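Side-chain contacts in lipoprotein (Paraburkholderia phytofirmans, PDB 5T11), which forms a periplasmic dodecamer and probably guides Pel polysaccharide across the outer membrane, as its Pseudomonas aeruginosa relative does: residues A43-T46 with L47-G50; T32-A35 with G36-A39. The protein carries 1 engineered substitution. All blocks are in the same frame, centred on the assembly; numbering follows the deposited sequence.

Contact 1: A43-T46 with L47-G50; sequences AANT and LRAG
Arg48 starts with CG beside its backbone N (chi1 -78°) and runs extended from CG to NE, which carries the guanidinium back along the helix over the preceding turn to Asn45 and Ala44. Asn45, its chi1 of -89° well off the staggered -60°, brings OD1 to the edge of the guanidinium, near its plane, 2.8 Å from NH1 of Arg48. The two flat groups do not stack: amide and guanidinium planes stand 73° apart. On the way, CG of Arg48 passes 3.5 Å from Ala44 O, and the methyl CB of Ala44 lies 4.0 Å from NH1 of Arg48. Each polar end has a firm hydrogen bond outside the pair. NH2 of Arg48 bonds to Val55 O, while ND2 of Asn45 reaches Thr130 OG1 of the second subunit.

These residues form the last turns of helix 35-49, the crossover of a beta-alpha-beta unit made with the parallel strands 21-28 and 55-57; the bond to Val55 ties the end of this helix to the strand that follows. Leu47 points from another side of the helix, its CG 3.5 Å from Ala43 O. Ala43 and Leu47, one turn apart, both rest on Leu92 of strand 90-99, and Ala44 meets Val55 and Ile57.

Backbone bonds of the i to i+4 kind run through the whole stretch. Leu47 N donates to Ala43 O at 3.0 Å, almost straight, and Arg48 N to Ala44 O. Ala49 N to Asn45 O is the shortest of the four, at 2.7 Å. Gly50, already beyond the helix, still gives its N to Thr46 O at 2.8 Å. Thr46 turns its hydroxyl back along the helix to bond with Ile42 O, and the backbone of Gly50 pairs with Ala158 near the C terminus.

Contact 2: T32-A35 with G36-A39; sequences TPDA and GHSA
Asp34 faces His37 one turn on, at the start of helix 35-49. It holds the N-cap position, yet its carboxylate makes no capping bond. With CG beside the backbone N (chi1 -68°), the carboxylate lies alongside the first turn, where OD1 accepts a rather long, nearly straight hydrogen bond from ND1 of His37 at 3.3 Å. OD1 sits in the plane of the imidazole, at its edge, and is met on its anti side, 29° out of the carboxylate plane; the two planes are turned 43° from each other. This bond probably helps to hold the ring's rotation.

The carbonyl of Asp34 does the helical work: its O accepts from Ser38 N at 2.9 Å, the opening i to i+4 bond. Ala35, the first helical residue, supplies the next: its O takes Ala39 N at 3.0 Å, with CB of Ala39 3.6 Å from that oxygen of Ala35. The buried methyl of Ala35 is covered by Trp99 and Thr30. Upstream, Thr32 to Ala35 make a type II beta turn with Pro33 and Asp34 at its corners; the positive phi of Asp34 belongs to that turn.

Asp34 and Ser38 pack on Tyr29 of the second subunit. Within the chain, the loop after strand 21-28 leads into the helix here, and Ala35, Ser38 and Ala39 lie against Trp99 of strand 90-99.

Along the chain, strand 21-28 leads first to contact 2, where the loop at 32-35 turns into helix 35-49; contact 1 follows at the far end of the same helix, before strand 55-57. The two are in series, neither nesting nor crossing, with centres about 17 Å apart. Each is local and closes no more than a helical turn: contact 2 marks where the helix begins and contact 1 where it ends. Residues of both rest on strand 90-99, and those of contact 1 also on strand 55-57. Both touch the second subunit, so the helix lines the interface between neighbouring copies near each end.

Contact 1: A43-T46 with L47-G50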
loop_
_atom_site.group_PDB
_atom_site.type_symbol
_atom_site.label_atom_id
_atom_site.label_comp_id
_atom_site.label_asym_id
_atom_site.label_seq_id
_atom_site.Cartn_x
_atom_site.Cartn_y
_atom_site.Cartn_z
ATOM N N ALA B 43 -29.540 -2.878 -27.446
ATOM C CA ALA B 43 -29.838 -2.595 -28.849
ATOM C C ALA B 43 -30.949 -3.496 -29.363
ATOM O O ALA B 43 -31.844 -3.034 -30.087
ATOM C CB ALA B 43 -28.586 -2.751 -29.716
ATOM N N ALA B 44 -30.914 -4.783 -28.992
ATOM C CA ALA B 44 -31.966 -5.704 -29.411
ATOM C C ALA B 44 -33.332 -5.229 -28.931
ATOM O O ALA B 44 -34.298 -5.194 -29.711
ATOM C CB ALA B 44 -31.678 -7.119 -28.901
ATOM N N ASN B 45 -33.433 -4.851 -27.650
ATOM C CA ASN B 45 -34.717 -4.386 -27.130
ATOM C C ASN B 45 -35.146 -3.077 -27.794
ATOM O O ASN B 45 -36.338 -2.872 -28.048
ATOM C CB ASN B 45 -34.663 -4.237 -25.610
ATOM C CG ASN B 45 -35.043 -5.529 -24.877
ATOM O OD1 ASN B 45 -35.079 -6.614 -25.472
ATOM N ND2 ASN B 45 -35.340 -5.413 -23.581
ATOM N N THR B 46 -34.190 -2.199 -28.106
ATOM C CA THR B 46 -34.523 -0.932 -28.752
ATOM C C THR B 46 -35.129 -1.161 -30.134
ATOM O O THR B 46 -36.201 -0.630 -30.454
ATOM C CB THR B 46 -33.271 -0.048 -28.845
ATOM O OG1 THR B 46 -32.745 0.200 -27.530
ATOM C CG2 THR B 46 -33.594 1.290 -29.516
ATOM N N LEU B 47 -34.461 -1.973 -30.962
ATOM C CA LEU B 47 -35.015 -2.351 -32.260
ATOM C C LEU B 47 -36.415 -2.931 -32.123
ATOM O O LEU B 47 -37.286 -2.678 -32.967
ATOM C CB LEU B 47 -34.108 -3.366 -32.953
ATOM C CG LEU B 47 -32.738 -2.915 -33.455
ATOM C CD1 LEU B 47 -32.014 -4.115 -34.076
ATOM C CD2 LEU B 47 -32.860 -1.761 -34.453
ATOM N N ARG B 48 -36.647 -3.730 -31.074
ATOM C CA ARG B 48 -37.981 -4.282 -30.842
ATOM C C ARG B 48 -38.956 -3.200 -30.407
ATOM O O ARG B 48 -40.103 -3.174 -30.865
ATOM C CB ARG B 48 -37.938 -5.382 -29.785
ATOM C CG ARG B 48 -37.422 -6.704 -30.272
ATOM C CD ARG B 48 -37.619 -7.752 -29.186
ATOM N NE ARG B 48 -36.741 -8.892 -29.387
ATOM C CZ ARG B 48 -35.657 -9.135 -28.669
ATOM N NH1 ARG B 48 -35.327 -8.325 -27.672
ATOM N NH2 ARG B 48 -34.921 -10.208 -28.940
ATOM N N ALA B 49 -38.522 -2.321 -29.499
ATOM C CA ALA B 49 -39.340 -1.177 -29.116
ATOM C C ALA B 49 -39.723 -0.341 -30.330
ATOM O O ALA B 49 -40.815 0.232 -30.366
ATOM C CB ALA B 49 -38.598 -0.320 -28.090
ATOM N N GLY B 50 -38.855 -0.289 -31.339
ATOM C CA GLY B 50 -39.068 0.445 -32.565
ATOM C C GLY B 50 -39.988 -0.202 -33.573
ATOM O O GLY B 50 -40.183 0.356 -34.656
#

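Contact 2: T32-A35 with G36-A39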
loop_
_atom_site.group_PDB
_atom_site.type_symbol
_atom_site.label_atom_id
_atom_site.label_comp_id
_atom_site.label_asym_id
_atom_site.label_seq_id
_atom_site.Cartn_x
_atom_site.Cartn_y
_atom_site.Cartn_z
ATOM N N THR B 32 -14.430 -1.827 -19.455
ATOM C CA THR B 32 -15.569 -2.312 -18.687
ATOM C C THR B 32 -15.960 -3.688 -19.207
ATOM O O THR B 32 -16.407 -3.797 -20.360
ATOM C CB THR B 32 -16.738 -1.349 -18.787
ATOM O OG1 THR B 32 -16.303 -0.053 -18.359
ATOM C CG2 THR B 32 -17.884 -1.811 -17.886
ATOM N N PRO B 33 -15.797 -4.754 -18.425
ATOM C CA PRO B 33 -16.145 -6.090 -18.924
ATOM C C PRO B 33 -17.596 -6.147 -19.374
ATOM O O PRO B 33 -18.478 -5.556 -18.751
ATOM C CB PRO B 33 -15.901 -7.007 -17.716
ATOM C CG PRO B 33 -14.933 -6.235 -16.804
ATOM C CD PRO B 33 -15.291 -4.770 -17.038
ATOM N N ASP B 34 -17.826 -6.845 -20.487
ATOM C CA ASP B 34 -19.155 -7.160 -21.027
ATOM C C ASP B 34 -19.893 -5.955 -21.580
ATOM O O ASP B 34 -21.091 -6.062 -21.870
ATOM C CB ASP B 34 -20.057 -7.836 -19.981
ATOM C CG ASP B 34 -19.597 -9.225 -19.616
ATOM O OD1 ASP B 34 -19.213 -9.999 -20.523
ATOM O OD2 ASP B 34 -19.638 -9.553 -18.417
ATOM N N ALA B 35 -19.228 -4.807 -21.755
ATOM C CA ALA B 35 -19.953 -3.642 -22.258
ATOM C C ALA B 35 -20.518 -3.885 -23.655
ATOM O O ALA B 35 -21.591 -3.360 -23.993
ATOM C CB ALA B 35 -19.057 -2.389 -22.251
ATOM N N GLY B 36 -19.827 -4.664 -24.488
ATOM C CA GLY B 36 -20.393 -4.973 -25.795
ATOM C C GLY B 36 -21.641 -5.837 -25.683
ATOM O O GLY B 36 -22.597 -5.677 -26.451
ATOM N N HIS B 37 -21.652 -6.764 -24.726
ATOM C CA HIS B 37 -22.836 -7.609 -24.542
ATOM C C HIS B 37 -24.005 -6.803 -23.990
ATOM O O HIS B 37 -25.162 -7.033 -24.372
ATOM C CB HIS B 37 -22.501 -8.792 -23.628
ATOM C CG HIS B 37 -21.514 -9.746 -24.229
ATOM N ND1 HIS B 37 -20.427 -10.237 -23.535
ATOM C CD2 HIS B 37 -21.444 -10.288 -25.468
ATOM C CE1 HIS B 37 -19.732 -11.042 -24.320
ATOM N NE2 HIS B 37 -20.327 -11.089 -25.499
ATOM N N SER B 38 -23.718 -5.850 -23.097
ATOM C CA SER B 38 -24.758 -4.946 -22.624
ATOM C C SER B 38 -25.328 -4.138 -23.769
ATOM O O SER B 38 -26.546 -3.949 -23.851
ATOM C CB SER B 38 -24.217 -4.003 -21.539
ATOM O OG SER B 38 -23.911 -4.754 -20.377
ATOM N N ALA B 39 -24.461 -3.633 -24.657
ATOM C CA ALA B 39 -24.960 -2.861 -25.797
ATOM C C ALA B 39 -25.798 -3.736 -26.724
ATOM O O ALA B 39 -26.780 -3.259 -27.306
ATOM C CB ALA B 39 -23.813 -2.218 -26.570
#